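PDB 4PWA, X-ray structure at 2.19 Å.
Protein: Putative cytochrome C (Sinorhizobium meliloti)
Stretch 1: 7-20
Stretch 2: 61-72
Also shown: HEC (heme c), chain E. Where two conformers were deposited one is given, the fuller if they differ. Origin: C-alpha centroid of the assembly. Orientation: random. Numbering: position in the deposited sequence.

Stretch 1 (7-20) ALGREIFLERSEPQ
Stretch 2, residues 61-72: MPANEILTDEEI

Residues 7-16 form the last turns of a helix that begins earlier in the chain; its end widens into a pi-type turn at 12-16, and Ser 17 is the first residue to leave helical angles (phi/psi -63/147). Residues 61-64 are extended, Glu 65 and Ile 66 (-126/-33, -101/-27) turn the loop, and Leu 67 and Thr 68 are extended again, Thr 68 capping the helix that starts at Asp 69. The two stretches run in opposite directions: CA atoms of Ile 12 and Glu 71 lie 7.2 Å apart, Ser 17 and Leu 67 6.9 Å, Glu 18 and Ile 66 7.4 Å, Pro 19 and Pro 62 8.9 Å. Together they bury 431 Å².

The one direct hydrogen bond across the interface belongs to a salt bridge, Arg 16 NH1 to Glu 71 OE2 at 2.8 Å (159°). Arg 16 starts at chi1 m and then extends (chi2, chi3 t), long enough to present the guanidinium edge-on to both partners: NE and NH2 donate to Glu 11 OE2 at 2.9 and 3.0 Å. Glu 71 (m, t) divides its carboxylate. While Glu 71 OE2 takes the arginine, Glu 71 OE1 accepts from Thr 68 N at 2.9 Å, and Glu 71 N donates to Thr 68 OG1 at 3.3 Å. This reciprocal capping box suits threonine, whose chi1 p hydroxyl also donates weakly to Glu 71 OE1 at 3.3 Å.

Next to the salt bridge lies an apolar patch. Ile 12 (m, t) places CG2 3.9 Å from Leu 67 CD2 and its CD1 3.3 Å from Glu 71 O. Leu 67 (chi1 m, chi2 24°) also sets CD1 4.1 Å from Ser 17 CA. Both are buried with CA-to-CB toward the other stretch, so branched apolar chains fill the space between helix and loop without needing polar partners. Ile 66 (p, t), exposed overall, lays its hydrocarbon over the helix end and the Glu 18 side chain (m, t), CD1 3.3 Å from Arg 16 O and 3.4 Å from Glu 18 CD. Small and polar, Ser 17 (chi1 p) fits the buried helix end: OG donates to Ile 12 O at 2.7 Å, which also accepts Ser 17 N at 3.1 Å.

Asn 64 (chi1 t, chi2 67°) braces its loop, OD1 accepting Leu 67 N and ND2 donating to Leu 67 O, both at 2.9 Å. Waters satisfy the Glu 18 backbone. Water 2 accepts from Glu 18 N at 3.3 Å and donates to Asn 64 OD1 at 3.2 Å; water 1 donates to Glu 18 O at 2.9 Å and accepts from Glu 65 N at 3.1 Å; water 3 donates to Glu 18 O at 3.0 Å and Ala 63 O at 2.9 Å.

Pro 19, after a cis peptide, sets CD 4.4 Å from Pro 62 CG. Met 61, the residue before Pro 62, ligates heme FE through its SD at 2.4 Å, while Pro 19 O lies 3.5 Å from heme CMC.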

# COMPACT_ATOMS: atom_id res chain seq x y z
N ALA A 7 24.84 2.70 6.24
CA ALA A 7 24.29 3.77 5.40
C ALA A 7 24.24 3.34 3.93
O ALA A 7 23.28 3.67 3.22
CB ALA A 7 25.12 5.04 5.55
N LEU A 8 25.28 2.61 3.50
CA LEU A 8 25.38 2.12 2.13
C LEU A 8 24.28 1.12 1.80
O LEU A 8 23.55 1.30 0.84
CB LEU A 8 26.77 1.52 1.86
CG LEU A 8 27.00 0.85 0.49
CD1 LEU A 8 26.54 1.72 -0.69
CD2 LEU A 8 28.48 0.46 0.33
N GLY A 9 24.17 0.06 2.60
CA GLY A 9 23.10 -0.94 2.44
C GLY A 9 21.72 -0.32 2.45
O GLY A 9 20.87 -0.63 1.59
N ARG A 10 21.50 0.58 3.40
CA ARG A 10 20.25 1.34 3.50
C ARG A 10 19.95 2.05 2.17
O ARG A 10 18.85 1.98 1.66
CB ARG A 10 20.37 2.37 4.64
CG ARG A 10 19.05 2.93 5.16
CD ARG A 10 19.31 3.80 6.40
NE ARG A 10 19.52 3.00 7.61
CZ ARG A 10 20.24 3.39 8.66
NH1 ARG A 10 20.83 4.58 8.67
NH2 ARG A 10 20.36 2.58 9.71
N GLU A 11 20.94 2.74 1.62
CA GLU A 11 20.73 3.48 0.37
C GLU A 11 20.46 2.52 -0.81
O GLU A 11 19.70 2.85 -1.71
CB GLU A 11 21.92 4.38 0.06
CG GLU A 11 21.76 5.25 -1.18
CD GLU A 11 22.93 6.18 -1.40
OE1 GLU A 11 23.13 7.10 -0.57
OE2 GLU A 11 23.64 6.00 -2.40
N ILE A 12 21.07 1.35 -0.80
CA ILE A 12 20.84 0.37 -1.86
C ILE A 12 19.42 -0.13 -1.72
O ILE A 12 18.69 -0.22 -2.71
CB ILE A 12 21.86 -0.80 -1.79
CG1 ILE A 12 23.27 -0.30 -2.15
CG2 ILE A 12 21.47 -1.94 -2.72
CD1 ILE A 12 24.39 -1.22 -1.71
N PHE A 13 19.03 -0.42 -0.48
CA PHE A 13 17.70 -0.95 -0.17
C PHE A 13 16.58 0.02 -0.54
O PHE A 13 15.53 -0.39 -0.99
CB PHE A 13 17.60 -1.28 1.32
CG PHE A 13 16.40 -2.09 1.68
CD1 PHE A 13 15.20 -1.47 2.00
CD2 PHE A 13 16.45 -3.46 1.68
CE1 PHE A 13 14.10 -2.20 2.33
CE2 PHE A 13 15.34 -4.21 2.01
CZ PHE A 13 14.17 -3.58 2.34
N LEU A 14 16.84 1.31 -0.35
CA LEU A 14 15.86 2.36 -0.61
C LEU A 14 15.91 3.03 -1.99
O LEU A 14 14.86 3.37 -2.53
CB LEU A 14 15.97 3.45 0.46
CG LEU A 14 15.41 3.06 1.83
CD1 LEU A 14 15.89 4.03 2.87
CD2 LEU A 14 13.86 3.02 1.78
N GLU A 15 17.10 3.20 -2.57
CA GLU A 15 17.27 4.06 -3.75
C GLU A 15 17.92 3.37 -4.94
O GLU A 15 17.39 3.41 -6.03
CB GLU A 15 18.07 5.31 -3.37
CG GLU A 15 17.33 6.25 -2.44
CD GLU A 15 16.17 6.95 -3.13
OE1 GLU A 15 16.40 7.98 -3.79
OE2 GLU A 15 15.02 6.46 -3.01
N ARG A 16 19.05 2.72 -4.73
CA ARG A 16 19.83 2.19 -5.87
C ARG A 16 19.25 0.95 -6.56
O ARG A 16 19.39 0.80 -7.78
CB ARG A 16 21.26 1.86 -5.44
CG ARG A 16 21.98 3.00 -4.76
CD ARG A 16 23.45 2.65 -4.67
NE ARG A 16 24.21 3.65 -3.95
CZ ARG A 16 25.52 3.57 -3.74
NH1 ARG A 16 26.21 2.53 -4.18
NH2 ARG A 16 26.14 4.54 -3.08
N SER A 17 18.64 0.06 -5.79
CA SER A 17 18.08 -1.18 -6.34
C SER A 17 16.98 -0.91 -7.34
O SER A 17 16.25 0.05 -7.21
CB SER A 17 17.55 -2.07 -5.22
OG SER A 17 16.77 -1.34 -4.29
N GLU A 18 16.87 -1.76 -8.35
CA GLU A 18 15.85 -1.61 -9.39
C GLU A 18 15.17 -2.97 -9.62
O GLU A 18 15.83 -3.93 -10.03
CB GLU A 18 16.49 -1.11 -10.69
CG GLU A 18 16.81 0.39 -10.67
CD GLU A 18 17.37 0.93 -11.98
OE1 GLU A 18 17.08 0.35 -13.06
OE2 GLU A 18 18.10 1.95 -11.93
N PRO A 19 13.87 -3.07 -9.29
CA PRO A 19 13.06 -2.09 -8.56
C PRO A 19 13.60 -2.00 -7.15
O PRO A 19 14.36 -2.86 -6.74
CB PRO A 19 11.65 -2.69 -8.58
CG PRO A 19 11.69 -3.74 -9.65
CD PRO A 19 13.08 -4.26 -9.64
N GLN A 20 13.23 -0.97 -6.40
CA GLN A 20 13.76 -0.80 -5.04
C GLN A 20 13.24 -1.88 -4.06
O GLN A 20 12.07 -2.23 -4.10
CB GLN A 20 13.47 0.61 -4.53
CG GLN A 20 14.33 1.65 -5.21
CD GLN A 20 13.58 2.86 -5.72
OE1 GLN A 20 12.43 3.09 -5.37
NE2 GLN A 20 14.25 3.65 -6.55
N MET A 61 10.35 -12.98 -7.48
CA MET A 61 11.37 -11.95 -7.27
C MET A 61 12.43 -12.00 -8.36
O MET A 61 13.07 -13.02 -8.55
CB MET A 61 12.06 -12.11 -5.92
CG MET A 61 13.08 -11.03 -5.67
SD MET A 61 13.85 -11.13 -4.05
CE MET A 61 15.48 -10.52 -4.44
N PRO A 62 12.64 -10.87 -9.05
CA PRO A 62 13.64 -10.86 -10.11
C PRO A 62 15.07 -10.93 -9.56
O PRO A 62 15.33 -10.54 -8.43
CB PRO A 62 13.39 -9.52 -10.81
CG PRO A 62 12.85 -8.64 -9.75
CD PRO A 62 12.09 -9.53 -8.80
N ALA A 63 15.97 -11.46 -10.38
CA ALA A 63 17.40 -11.45 -10.11
C ALA A 63 17.96 -10.05 -10.40
O ALA A 63 17.46 -9.32 -11.26
CB ALA A 63 18.11 -12.48 -10.99
N ASN A 64 19.03 -9.70 -9.69
CA ASN A 64 19.70 -8.43 -9.90
C ASN A 64 20.28 -8.32 -11.30
O ASN A 64 20.68 -9.32 -11.90
CB ASN A 64 20.81 -8.26 -8.87
CG ASN A 64 21.71 -7.09 -9.19
OD1 ASN A 64 21.27 -5.95 -9.12
ND2 ASN A 64 22.96 -7.37 -9.56
N GLU A 65 20.30 -7.09 -11.82
CA GLU A 65 21.05 -6.77 -13.04
C GLU A 65 22.01 -5.61 -12.86
O GLU A 65 23.06 -5.60 -13.49
CB GLU A 65 20.13 -6.47 -14.22
CG GLU A 65 19.13 -7.58 -14.56
CD GLU A 65 19.78 -8.84 -15.17
OE1 GLU A 65 20.55 -8.71 -16.15
OE2 GLU A 65 19.48 -9.96 -14.67
N ILE A 66 21.69 -4.62 -12.04
CA ILE A 66 22.48 -3.38 -12.05
C ILE A 66 23.49 -3.26 -10.90
O ILE A 66 24.49 -2.58 -11.05
CB ILE A 66 21.58 -2.12 -12.09
CG1 ILE A 66 20.76 -1.98 -10.81
CG2 ILE A 66 20.69 -2.13 -13.32
CD1 ILE A 66 20.10 -0.65 -10.71
N LEU A 67 23.21 -3.90 -9.78
CA LEU A 67 24.07 -3.80 -8.60
C LEU A 67 25.37 -4.56 -8.83
O LEU A 67 25.35 -5.67 -9.36
CB LEU A 67 23.37 -4.33 -7.35
CG LEU A 67 22.49 -3.42 -6.48
CD1 LEU A 67 21.91 -2.23 -7.21
CD2 LEU A 67 21.37 -4.24 -5.83
N THR A 68 26.48 -3.95 -8.43
CA THR A 68 27.78 -4.63 -8.44
C THR A 68 27.78 -5.66 -7.33
O THR A 68 26.92 -5.64 -6.46
CB THR A 68 28.95 -3.67 -8.15
OG1 THR A 68 28.80 -3.12 -6.83
CG2 THR A 68 29.02 -2.56 -9.18
N ASP A 69 28.77 -6.54 -7.36
CA ASP A 69 28.84 -7.60 -6.38
C ASP A 69 29.02 -7.05 -4.96
O ASP A 69 28.38 -7.54 -4.03
CB ASP A 69 29.93 -8.62 -6.76
CG ASP A 69 29.54 -9.46 -7.99
OD1 ASP A 69 28.38 -9.36 -8.46
OD2 ASP A 69 30.39 -10.24 -8.49
N GLU A 70 29.85 -6.01 -4.80
CA GLU A 70 30.07 -5.39 -3.48
C GLU A 70 28.81 -4.70 -2.95
O GLU A 70 28.60 -4.65 -1.75
CB GLU A 70 31.24 -4.39 -3.52
CG GLU A 70 32.08 -4.39 -2.22
CD GLU A 70 31.47 -3.55 -1.07
OE1 GLU A 70 31.70 -2.31 -1.08
OE2 GLU A 70 30.81 -4.14 -0.16
N GLU A 71 27.98 -4.16 -3.84
CA GLU A 71 26.71 -3.57 -3.43
C GLU A 71 25.75 -4.65 -2.95
O GLU A 71 24.99 -4.43 -2.00
CB GLU A 71 26.06 -2.82 -4.59
CG GLU A 71 26.66 -1.45 -4.87
CD GLU A 71 26.00 -0.78 -6.04
OE1 GLU A 71 25.96 -1.40 -7.13
OE2 GLU A 71 25.52 0.37 -5.89
N ILE A 72 25.75 -5.80 -3.62
CA ILE A 72 24.93 -6.91 -3.20
C ILE A 72 25.37 -7.39 -1.80
O ILE A 72 24.53 -7.69 -0.95
CB ILE A 72 24.97 -8.07 -4.23
CG1 ILE A 72 24.26 -7.63 -5.53
CG2 ILE A 72 24.35 -9.34 -3.65
CD1 ILE A 72 24.40 -8.59 -6.69
FE HEC E . 12.80 -9.70 -2.43
CHA HEC E . 12.05 -12.86 -1.41
CHB HEC E . 15.36 -9.54 -0.25
CHC HEC E . 13.80 -6.79 -3.88
CHD HEC E . 9.84 -9.46 -4.07
NA HEC E . 13.59 -10.97 -1.12
C1A HEC E . 13.09 -12.21 -0.79
C2A HEC E . 13.87 -12.74 0.31
C3A HEC E . 14.78 -11.83 0.65
C4A HEC E . 14.61 -10.69 -0.24
CMA HEC E . 15.80 -11.97 1.78
CAA HEC E . 13.66 -14.11 0.98
CBA HEC E . 14.25 -15.16 0.05
CGA HEC E . 14.22 -16.53 0.67
O1A HEC E . 15.31 -17.16 0.75
O2A HEC E . 13.13 -17.01 1.10
NB HEC E . 14.28 -8.43 -2.13
C1B HEC E . 15.30 -8.56 -1.21
C2B HEC E . 16.29 -7.55 -1.48
C3B HEC E . 15.84 -6.77 -2.45
C4B HEC E . 14.59 -7.33 -2.90
CMB HEC E . 17.57 -7.27 -0.66
CAB HEC E . 16.55 -5.55 -3.06
CBB HEC E . 17.81 -5.94 -3.84
NC HEC E . 11.95 -8.36 -3.69
C1C HEC E . 12.55 -7.24 -4.23
C2C HEC E . 11.81 -6.80 -5.40
C3C HEC E . 10.61 -7.39 -5.30
C4C HEC E . 10.75 -8.47 -4.32
CMC HEC E . 12.08 -5.41 -5.99
CAC HEC E . 9.31 -7.19 -6.15
CBC HEC E . 9.26 -6.46 -7.51
ND HEC E . 11.21 -10.96 -2.69
C1D HEC E . 10.08 -10.64 -3.42
C2D HEC E . 9.16 -11.76 -3.43
C3D HEC E . 9.84 -12.83 -2.60
C4D HEC E . 11.09 -12.24 -2.17
CMD HEC E . 7.78 -11.83 -4.11
CAD HEC E . 9.28 -14.24 -2.28
CBD HEC E . 10.05 -15.28 -3.08
CGD HEC E . 9.36 -16.61 -2.98
O1D HEC E . 9.54 -17.29 -1.93
O2D HEC E . 8.64 -17.00 -3.95
O HOH W 1 18.39 -4.82 -11.09
O HOH W 2 18.69 -4.46 -8.06
O HOH W 3 15.96 -6.89 -10.69